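Local coordinates for protein methylocystis parvus OBBP MbnE (Methylocystis parvus OBBP, PDB 5ICQ) that probably binds the copper-chelating peptide methanobactin in the periplasm, as a solute-binding protein of family 5, and serves its uptake into the cell, at residues A[446-455]-A[486-496]; A[165-173]-A[183-193]. All coordinates share one frame; numbering follows the deposited sequence.

Contact 1: A[446-455]-A[486-496]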
loop_
_atom_site.group_PDB
_atom_site.type_symbol
_atom_site.label_atom_id
_atom_site.label_comp_id
_atom_site.label_asym_id
_atom_site.label_seq_id
_atom_site.Cartn_x
_atom_site.Cartn_y
_atom_site.Cartn_z
ATOM N N PHE A 446 -25.601 15.176 11.730
ATOM C CA PHE A 446 -24.682 15.123 10.600
ATOM C C PHE A 446 -24.987 13.889 9.769
ATOM O O PHE A 446 -25.774 13.025 10.160
ATOM C CB PHE A 446 -23.213 15.150 11.054
ATOM C CG PHE A 446 -22.707 13.866 11.702
ATOM C CD1 PHE A 446 -22.903 13.627 13.053
ATOM C CD2 PHE A 446 -21.982 12.933 10.963
ATOM C CE1 PHE A 446 -22.409 12.473 13.656
ATOM C CE2 PHE A 446 -21.488 11.761 11.555
ATOM C CZ PHE A 446 -21.698 11.534 12.907
ATOM N N GLU A 447 -24.341 13.813 8.613
ATOM C CA GLU A 447 -24.577 12.737 7.666
ATOM C C GLU A 447 -23.287 11.964 7.435
ATOM O O GLU A 447 -22.224 12.570 7.263
ATOM C CB GLU A 447 -25.086 13.310 6.345
ATOM C CG GLU A 447 -25.151 12.299 5.215
ATOM C CD GLU A 447 -25.308 12.989 3.867
ATOM O OE1 GLU A 447 -26.446 13.137 3.394
ATOM O OE2 GLU A 447 -24.284 13.407 3.302
ATOM N N ILE A 448 -23.376 10.632 7.422
ATOM C CA ILE A 448 -22.273 9.776 6.976
ATOM C C ILE A 448 -22.571 9.340 5.553
ATOM O O ILE A 448 -23.550 8.624 5.311
ATOM C CB ILE A 448 -22.094 8.539 7.874
ATOM C CG1 ILE A 448 -21.856 8.941 9.333
ATOM C CG2 ILE A 448 -20.926 7.660 7.342
ATOM C CD1 ILE A 448 -21.789 7.734 10.290
ATOM N N MET A 449 -21.720 9.730 4.609
ATOM C CA MET A 449 -21.900 9.314 3.224
ATOM C C MET A 449 -21.210 7.971 3.016
ATOM O O MET A 449 -20.040 7.814 3.372
ATOM C CB MET A 449 -21.329 10.367 2.268
ATOM C CG MET A 449 -21.357 9.947 0.817
ATOM S SD MET A 449 -20.699 11.237 -0.293
ATOM C CE MET A 449 -18.937 11.143 0.031
ATOM N N VAL A 450 -21.931 6.999 2.443
ATOM C CA VAL A 450 -21.372 5.671 2.219
ATOM C C VAL A 450 -21.578 5.255 0.765
ATOM O O VAL A 450 -22.435 5.777 0.054
ATOM C CB VAL A 450 -21.975 4.604 3.163
ATOM C CG1 VAL A 450 -21.643 4.916 4.626
ATOM C CG2 VAL A 450 -23.486 4.494 2.966
ATOM N N LYS A 451 -20.765 4.289 0.329
ATOM C CA LYS A 451 -20.770 3.875 -1.069
ATOM C C LYS A 451 -21.268 2.457 -1.312
ATOM O O LYS A 451 -21.568 2.125 -2.462
ATOM C CB LYS A 451 -19.365 4.012 -1.672
ATOM C CG LYS A 451 -18.367 2.975 -1.191
ATOM C CD LYS A 451 -17.091 3.057 -2.032
ATOM C CE LYS A 451 -16.047 2.049 -1.594
ATOM N NZ LYS A 451 -14.892 2.046 -2.542
ATOM N N ASP A 452 -21.379 1.616 -0.284
ATOM C CA ASP A 452 -21.884 0.263 -0.506
ATOM C C ASP A 452 -22.553 -0.246 0.767
ATOM O O ASP A 452 -22.593 0.448 1.783
ATOM C CB ASP A 452 -20.766 -0.672 -0.992
ATOM C CG ASP A 452 -19.590 -0.762 -0.028
ATOM O OD1 ASP A 452 -19.788 -0.781 1.205
ATOM O OD2 ASP A 452 -18.442 -0.861 -0.512
ATOM N N ARG A 453 -23.079 -1.480 0.698
ATOM C CA ARG A 453 -23.866 -2.046 1.797
ATOM C C ARG A 453 -23.012 -2.337 3.019
ATOM O O ARG A 453 -23.483 -2.202 4.156
ATOM C CB ARG A 453 -24.562 -3.345 1.365
ATOM C CG ARG A 453 -25.708 -3.222 0.376
ATOM C CD ARG A 453 -25.258 -2.825 -1.015
ATOM N NE ARG A 453 -23.955 -3.374 -1.409
ATOM C CZ ARG A 453 -23.219 -2.901 -2.404
ATOM N NH1 ARG A 453 -23.661 -1.861 -3.108
ATOM N NH2 ARG A 453 -22.053 -3.450 -2.696
ATOM N N ASP A 454 -21.781 -2.810 2.814
ATOM C CA ASP A 454 -20.907 -3.060 3.955
ATOM C C ASP A 454 -20.641 -1.769 4.725
ATOM O O ASP A 454 -20.757 -1.732 5.956
ATOM C CB ASP A 454 -19.603 -3.710 3.487
ATOM C CG ASP A 454 -18.729 -4.180 4.646
ATOM O OD1 ASP A 454 -19.285 -4.698 5.639
ATOM O OD2 ASP A 454 -17.487 -4.032 4.570
ATOM N N GLN A 455 -20.296 -0.690 4.012
ATOM C CA GLN A 455 -20.119 0.602 4.672
ATOM C C GLN A 455 -21.404 1.064 5.345
ATOM O O GLN A 455 -21.368 1.628 6.445
ATOM C CB GLN A 455 -19.666 1.659 3.671
ATOM C CG GLN A 455 -18.204 1.486 3.225
ATOM C CD GLN A 455 -17.698 2.715 2.502
ATOM O OE1 GLN A 455 -18.447 3.665 2.286
ATOM N NE2 GLN A 455 -16.421 2.708 2.129
ATOM N N ARG A 486 -18.527 13.893 -4.757
ATOM C CA ARG A 486 -18.594 14.508 -3.437
ATOM C C ARG A 486 -17.316 14.275 -2.645
ATOM O O ARG A 486 -16.900 15.147 -1.870
ATOM C CB ARG A 486 -19.822 13.998 -2.684
ATOM C CG ARG A 486 -21.118 14.584 -3.261
ATOM C CD ARG A 486 -22.352 14.044 -2.541
ATOM N NE ARG A 486 -22.278 14.348 -1.111
ATOM C CZ ARG A 486 -23.199 13.992 -0.220
ATOM N NH1 ARG A 486 -24.278 13.323 -0.615
ATOM N NH2 ARG A 486 -23.041 14.306 1.062
ATOM N N ARG A 487 -16.666 13.127 -2.831
ATOM C CA ARG A 487 -15.387 12.920 -2.166
ATOM C C ARG A 487 -14.344 13.903 -2.689
ATOM O O ARG A 487 -13.564 14.466 -1.909
ATOM C CB ARG A 487 -14.918 11.477 -2.358
ATOM C CG ARG A 487 -13.610 11.157 -1.666
ATOM C CD ARG A 487 -13.062 9.807 -2.100
ATOM N NE ARG A 487 -12.526 9.889 -3.454
ATOM C CZ ARG A 487 -12.818 9.043 -4.435
ATOM N NH1 ARG A 487 -13.634 8.019 -4.215
ATOM N NH2 ARG A 487 -12.278 9.216 -5.634
ATOM N N GLN A 488 -14.338 14.135 -4.009
ATOM C CA GLN A 488 -13.366 15.036 -4.625
ATOM C C GLN A 488 -13.544 16.474 -4.159
ATOM O O GLN A 488 -12.562 17.211 -4.008
ATOM C CB GLN A 488 -13.480 14.960 -6.152
ATOM C CG GLN A 488 -12.857 13.689 -6.716
ATOM C CD GLN A 488 -13.178 13.480 -8.189
ATOM O OE1 GLN A 488 -14.031 14.165 -8.753
ATOM N NE2 GLN A 488 -12.491 12.532 -8.815
ATOM N N LYS A 489 -14.789 16.902 -3.959
ATOM C CA LYS A 489 -15.091 18.255 -3.526
ATOM C C LYS A 489 -15.174 18.393 -2.011
ATOM O O LYS A 489 -15.426 19.502 -1.524
ATOM C CB LYS A 489 -16.407 18.717 -4.161
ATOM C CG LYS A 489 -16.359 18.715 -5.685
ATOM C CD LYS A 489 -17.655 19.237 -6.304
ATOM C CE LYS A 489 -17.482 19.503 -7.804
ATOM N NZ LYS A 489 -18.738 19.986 -8.454
ATOM N N PHE A 490 -14.962 17.301 -1.267
ATOM C CA PHE A 490 -15.095 17.284 0.194
ATOM C C PHE A 490 -16.501 17.699 0.633
ATOM O O PHE A 490 -16.684 18.384 1.646
ATOM C CB PHE A 490 -14.021 18.161 0.858
ATOM C CG PHE A 490 -12.610 17.858 0.376
ATOM C CD1 PHE A 490 -12.077 16.581 0.488
ATOM C CD2 PHE A 490 -11.825 18.860 -0.189
ATOM C CE1 PHE A 490 -10.771 16.293 0.048
ATOM C CE2 PHE A 490 -10.519 18.589 -0.634
ATOM C CZ PHE A 490 -9.998 17.299 -0.528
ATOM N N ASP A 491 -17.511 17.257 -0.121
ATOM C CA ASP A 491 -18.902 17.582 0.194
ATOM C C ASP A 491 -19.507 16.447 1.027
ATOM O O ASP A 491 -20.339 15.651 0.574
ATOM C CB ASP A 491 -19.696 17.838 -1.079
ATOM C CG ASP A 491 -21.154 18.153 -0.801
ATOM O OD1 ASP A 491 -21.486 18.529 0.352
ATOM O OD2 ASP A 491 -21.968 18.011 -1.734
ATOM N N PHE A 492 -19.056 16.389 2.278
ATOM C CA PHE A 492 -19.538 15.391 3.227
ATOM C C PHE A 492 -19.259 15.902 4.636
ATOM O O PHE A 492 -18.389 16.758 4.839
ATOM C CB PHE A 492 -18.875 14.019 2.992
ATOM C CG PHE A 492 -17.358 14.050 3.083
ATOM C CD1 PHE A 492 -16.719 13.956 4.316
ATOM C CD2 PHE A 492 -16.582 14.173 1.934
ATOM C CE1 PHE A 492 -15.330 14.008 4.406
ATOM C CE2 PHE A 492 -15.186 14.212 2.013
ATOM C CZ PHE A 492 -14.565 14.131 3.252
ATOM N N ASP A 493 -20.041 15.397 5.601
ATOM C CA ASP A 493 -19.708 15.606 7.011
ATOM C C ASP A 493 -18.723 14.549 7.486
ATOM O O ASP A 493 -17.743 14.860 8.179
ATOM C CB ASP A 493 -20.964 15.542 7.897
ATOM C CG ASP A 493 -21.966 16.647 7.608
ATOM O OD1 ASP A 493 -21.560 17.764 7.204
ATOM O OD2 ASP A 493 -23.175 16.388 7.812
ATOM N N MET A 494 -18.991 13.295 7.122
ATOM C CA MET A 494 -18.186 12.141 7.494
ATOM C C MET A 494 -18.281 11.119 6.372
ATOM O O MET A 494 -19.326 10.986 5.730
ATOM C CB MET A 494 -18.680 11.522 8.813
ATOM C CG MET A 494 -17.933 10.236 9.226
ATOM S SD MET A 494 -18.455 9.669 10.866
ATOM C CE MET A 494 -17.633 10.866 11.907
ATOM N N MET A 495 -17.187 10.413 6.129
ATOM C CA MET A 495 -17.200 9.325 5.164
ATOM C C MET A 495 -16.144 8.341 5.621
ATOM O O MET A 495 -15.411 8.599 6.578
ATOM C CB MET A 495 -16.942 9.824 3.731
ATOM C CG MET A 495 -15.589 10.479 3.516
ATOM S SD MET A 495 -15.304 10.812 1.745
ATOM C CE MET A 495 -14.840 9.172 1.178
ATOM N N ILE A 496 -16.068 7.199 4.953
ATOM C CA ILE A 496 -15.058 6.198 5.291
ATOM C C ILE A 496 -13.892 6.374 4.333
ATOM O O ILE A 496 -14.091 6.454 3.116
ATOM C CB ILE A 496 -15.643 4.777 5.247
ATOM C CG1 ILE A 496 -16.607 4.611 6.427
ATOM C CG2 ILE A 496 -14.522 3.739 5.303
ATOM C CD1 ILE A 496 -17.440 3.332 6.399
HETATM O O HOH W 1 -21.839 13.429 4.617
HETATM O O HOH W 2 -26.655 13.440 0.964
HETATM O O HOH W 3 -17.874 6.304 2.864
HETATM O O HOH W 4 -14.849 4.802 0.824
#

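Contact 2: A[165-173]-A[183-193]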
loop_
_atom_site.group_PDB
_atom_site.type_symbol
_atom_site.label_atom_id
_atom_site.label_comp_id
_atom_site.label_asym_id
_atom_site.label_seq_id
_atom_site.Cartn_x
_atom_site.Cartn_y
_atom_site.Cartn_z
ATOM N N ILE A 165 5.687 13.975 -11.534
ATOM C CA ILE A 165 6.221 15.013 -10.659
ATOM C C ILE A 165 7.621 14.645 -10.187
ATOM O O ILE A 165 8.527 15.489 -10.171
ATOM C CB ILE A 165 5.271 15.260 -9.474
ATOM C CG1 ILE A 165 3.927 15.799 -9.970
ATOM C CG2 ILE A 165 5.892 16.242 -8.497
ATOM C CD1 ILE A 165 2.934 16.042 -8.851
ATOM N N ALA A 166 7.825 13.381 -9.808
ATOM C CA ALA A 166 9.137 12.953 -9.331
ATOM C C ALA A 166 10.190 13.085 -10.426
ATOM O O ALA A 166 11.248 13.683 -10.213
ATOM C CB ALA A 166 9.067 11.510 -8.821
ATOM N N TYR A 167 9.927 12.511 -11.608
ATOM C CA TYR A 167 10.915 12.603 -12.680
ATOM C C TYR A 167 11.125 14.051 -13.094
ATOM O O TYR A 167 12.224 14.421 -13.518
ATOM C CB TYR A 167 10.504 11.762 -13.898
ATOM C CG TYR A 167 10.361 10.260 -13.659
ATOM C CD1 TYR A 167 10.600 9.688 -12.411
ATOM C CD2 TYR A 167 9.979 9.420 -14.695
ATOM C CE1 TYR A 167 10.446 8.310 -12.204
ATOM C CE2 TYR A 167 9.817 8.051 -14.504
ATOM C CZ TYR A 167 10.047 7.501 -13.259
ATOM O OH TYR A 167 9.874 6.142 -13.095
ATOM N N GLY A 168 10.090 14.887 -12.955
ATOM C CA GLY A 168 10.218 16.303 -13.256
ATOM C C GLY A 168 11.167 17.050 -12.341
ATOM O O GLY A 168 11.589 18.155 -12.680
ATOM N N LEU A 169 11.513 16.474 -11.187
ATOM C CA LEU A 169 12.451 17.125 -10.283
ATOM C C LEU A 169 13.895 16.973 -10.734
ATOM O O LEU A 169 14.751 17.745 -10.292
ATOM C CB LEU A 169 12.306 16.564 -8.865
ATOM C CG LEU A 169 10.981 16.753 -8.128
ATOM C CD1 LEU A 169 10.972 15.923 -6.855
ATOM C CD2 LEU A 169 10.773 18.222 -7.803
ATOM N N VAL A 170 14.182 15.996 -11.599
ATOM C CA VAL A 170 15.554 15.749 -12.025
ATOM C C VAL A 170 16.076 16.949 -12.802
ATOM O O VAL A 170 15.394 17.475 -13.688
ATOM C CB VAL A 170 15.620 14.468 -12.871
ATOM C CG1 VAL A 170 17.014 14.281 -13.447
ATOM C CG2 VAL A 170 15.219 13.266 -12.031
ATOM N N LYS A 171 17.306 17.370 -12.496
ATOM C CA LYS A 171 17.868 18.520 -13.202
ATOM C C LYS A 171 18.381 18.137 -14.586
ATOM O O LYS A 171 18.152 18.866 -15.557
ATOM C CB LYS A 171 18.983 19.153 -12.375
ATOM C CG LYS A 171 18.506 19.820 -11.092
ATOM C CD LYS A 171 17.444 20.862 -11.400
ATOM C CE LYS A 171 17.190 21.790 -10.215
ATOM N NZ LYS A 171 16.535 21.088 -9.081
ATOM N N SER A 172 19.073 17.007 -14.708
ATOM C CA SER A 172 19.447 16.515 -16.027
ATOM C C SER A 172 19.594 15.004 -15.974
ATOM O O SER A 172 19.903 14.434 -14.927
ATOM C CB SER A 172 20.745 17.149 -16.548
ATOM O OG SER A 172 21.886 16.608 -15.909
ATOM N N ALA A 173 19.349 14.368 -17.121
ATOM C CA ALA A 173 19.531 12.933 -17.317
ATOM C C ALA A 173 20.353 12.747 -18.581
ATOM O O ALA A 173 19.908 13.133 -19.667
ATOM C CB ALA A 173 18.189 12.209 -17.450
ATOM N N TYR A 183 22.086 10.900 -13.444
ATOM C CA TYR A 183 21.003 11.802 -13.065
ATOM C C TYR A 183 21.549 12.895 -12.143
ATOM O O TYR A 183 22.127 12.590 -11.089
ATOM C CB TYR A 183 19.866 11.056 -12.364
ATOM C CG TYR A 183 19.068 10.120 -13.245
ATOM C CD1 TYR A 183 18.134 10.612 -14.145
ATOM C CD2 TYR A 183 19.203 8.738 -13.131
ATOM C CE1 TYR A 183 17.384 9.763 -14.935
ATOM C CE2 TYR A 183 18.452 7.877 -13.921
ATOM C CZ TYR A 183 17.543 8.394 -14.816
ATOM O OH TYR A 183 16.800 7.536 -15.600
ATOM N N ASP A 184 21.357 14.155 -12.551
ATOM C CA ASP A 184 21.653 15.343 -11.758
ATOM C C ASP A 184 20.468 15.695 -10.867
ATOM O O ASP A 184 19.409 16.089 -11.363
ATOM C CB ASP A 184 22.023 16.457 -12.737
ATOM C CG ASP A 184 22.089 17.861 -12.111
ATOM O OD1 ASP A 184 21.510 18.152 -11.071
ATOM O OD2 ASP A 184 22.817 18.698 -12.682
ATOM N N LEU A 185 20.659 15.599 -9.543
ATOM C CA LEU A 185 19.621 15.970 -8.585
ATOM C C LEU A 185 20.036 17.157 -7.710
ATOM O O LEU A 185 19.545 17.289 -6.592
ATOM C CB LEU A 185 19.244 14.778 -7.696
ATOM C CG LEU A 185 19.100 13.401 -8.356
ATOM C CD1 LEU A 185 18.764 12.327 -7.311
ATOM C CD2 LEU A 185 18.057 13.451 -9.437
ATOM N N THR A 186 20.941 18.027 -8.173
ATOM C CA THR A 186 21.342 19.160 -7.332
ATOM C C THR A 186 20.164 20.076 -7.034
ATOM O O THR A 186 19.394 20.435 -7.930
ATOM C CB THR A 186 22.469 19.984 -7.961
ATOM O OG1 THR A 186 22.221 20.198 -9.355
ATOM C CG2 THR A 186 23.851 19.383 -7.696
ATOM N N GLY A 187 20.032 20.456 -5.763
ATOM C CA GLY A 187 19.027 21.401 -5.338
ATOM C C GLY A 187 17.652 20.832 -5.076
ATOM O O GLY A 187 16.748 21.598 -4.720
ATOM N N VAL A 188 17.451 19.524 -5.232
ATOM C CA VAL A 188 16.111 18.968 -5.038
ATOM C C VAL A 188 15.858 18.615 -3.574
ATOM O O VAL A 188 14.777 18.891 -3.050
ATOM C CB VAL A 188 15.866 17.758 -5.973
ATOM C CG1 VAL A 188 16.770 16.592 -5.636
ATOM C CG2 VAL A 188 14.405 17.319 -5.903
ATOM N N GLY A 189 16.830 18.016 -2.890
ATOM C CA GLY A 189 16.661 17.652 -1.494
ATOM C C GLY A 189 15.662 16.542 -1.234
ATOM O O GLY A 189 15.062 16.503 -0.152
ATOM N N ASP A 190 15.466 15.629 -2.193
ATOM C CA ASP A 190 14.484 14.546 -2.078
ATOM C C ASP A 190 15.255 13.235 -1.961
ATOM O O ASP A 190 15.740 12.702 -2.962
ATOM C CB ASP A 190 13.535 14.545 -3.280
ATOM C CG ASP A 190 12.393 13.525 -3.149
ATOM O OD1 ASP A 190 12.555 12.485 -2.474
ATOM O OD2 ASP A 190 11.322 13.766 -3.748
ATOM N N ARG A 191 15.356 12.706 -0.741
ATOM C CA ARG A 191 16.189 11.528 -0.534
ATOM C C ARG A 191 15.568 10.253 -1.101
ATOM O O ARG A 191 16.274 9.254 -1.254
ATOM C CB ARG A 191 16.485 11.378 0.958
ATOM C CG ARG A 191 17.310 12.552 1.494
ATOM C CD ARG A 191 17.796 12.333 2.911
ATOM N NE ARG A 191 18.554 11.097 3.061
ATOM C CZ ARG A 191 19.817 10.930 2.672
ATOM N NH1 ARG A 191 20.482 11.921 2.084
ATOM N NH2 ARG A 191 20.413 9.766 2.866
ATOM N N GLU A 192 14.275 10.270 -1.419
ATOM C CA GLU A 192 13.610 9.127 -2.027
ATOM C C GLU A 192 13.822 9.067 -3.540
ATOM O O GLU A 192 13.736 7.982 -4.128
ATOM C CB GLU A 192 12.119 9.204 -1.699
ATOM C CG GLU A 192 11.336 7.925 -1.858
ATOM C CD GLU A 192 9.859 8.151 -1.609
ATOM O OE1 GLU A 192 9.514 9.041 -0.796
ATOM O OE2 GLU A 192 9.039 7.446 -2.230
ATOM N N LEU A 193 14.139 10.200 -4.171
ATOM C CA LEU A 193 14.180 10.252 -5.630
ATOM C C LEU A 193 15.148 9.257 -6.272
ATOM O O LEU A 193 14.773 8.665 -7.299
ATOM C CB LEU A 193 14.481 11.689 -6.082
ATOM C CG LEU A 193 14.464 11.960 -7.587
ATOM C CD1 LEU A 193 13.145 11.528 -8.169
ATOM C CD2 LEU A 193 14.695 13.448 -7.852
#

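Contact 1: A[446-455]-A[486-496]
R486, on helix 480-489, reaches E447 on the neighbouring strand: its NH2 gives a hydrogen bond of 2.7 Å to the syn lone pair of E447 OE2, within a salt bridge. NE and NH2 both hold the backbone O of D491 side-on, in the guanidinium plane, which fixes its rotation, and M449 SD lies over one face, 3.6 Å from R486 NE. With CG anti to the backbone N (chi1 174°), M449 turns only at chi3, bringing CE to 4.1 Å from F492 CB. D493 OD2 accepts from E447 N at 2.9 Å through the anti lone pair, while OD1 pairs with R330. M494 then joins the sheet: M449 N donates to M494 O at 2.9 Å, and M494 N gives a weak bond to E447 O. On the face shared with I448, M494 SD sits 3.7 Å from F446 CE2, an oblique Met-aromatic contact. M495 SD meets M449 CE on the other face. At I496 direct pairing gives way to water, one molecule linking its N to M449 O and Q455 OE1, and CD1 packs on Q455 CG. Parallel neighbours 442-450 and 494-498, with a helix leading into the second, exemplify the alpha/beta construction of periplasmic binding-protein lobes.

Contact 2: A[165-173]-A[183-193]
Contact 2 is the open end of a beta hairpin, strands 172-175 and 180-184, where a classic beta bulge sets K171 and S172 against D184 at the margin of an antiparallel sheet. Helix 161-168 leads into the first strand, and the loop after the second folds back over that junction. The bulge shows in the backbone: D184 O accepts from K171 N at 2.7 Å and only weakly from S172 N, whereas D184 N returns a bond of 2.8 Å to S172 O. One step along, A173 and Y183 form a non-hydrogen-bonded pair, and A173 CB lies 3.6 Å from Y183 CE1. V170 splits its branches between two neighbours: CG1, anti to the backbone N (chi1 174°), meets the edge of the Y183 ring, while CG2 touches L185 CD2 at 3.8 Å. Between residues 166-169 and the returning loop the contact is apolar. V188 CG2 packs on L169 CB, the two side chains crossing at about a right angle, and L193 sets CD2 against L169 CB and CD1 3.5 Å from A166 O. The polar side centres on D184, whose OD1 makes a salt bridge with R126, accepts from T186 OG1, and closes an Asx turn with T186 N at 3.0 Å. K171 bends at chi2 (-56°) and again at chi4, curling along the loop until NZ donates to T186 O at 3.2 Å.

Neither contact is wholly buried, and their centres stand 37 Å apart, with no touch and no shared element, each in a different sheet. Contact 1 lies the deeper: none of its touching residues is exposed, and it joins chain pieces separated by some thirty residues through parallel strands. Contact 2 is local, joining segments ten residues apart across a hairpin, and K171, T186 and G187 bring it to the surface. The chemistry follows. In the parallel pair, methionines pack on both sheet faces while carboxylates, a guanidinium and waters bridge strand, helix and loop; in the hairpin, aliphatic side chains and a tyrosine ring pack beside a backbone bulge, D184 pairs with R126, and K171 NZ meets a carbonyl.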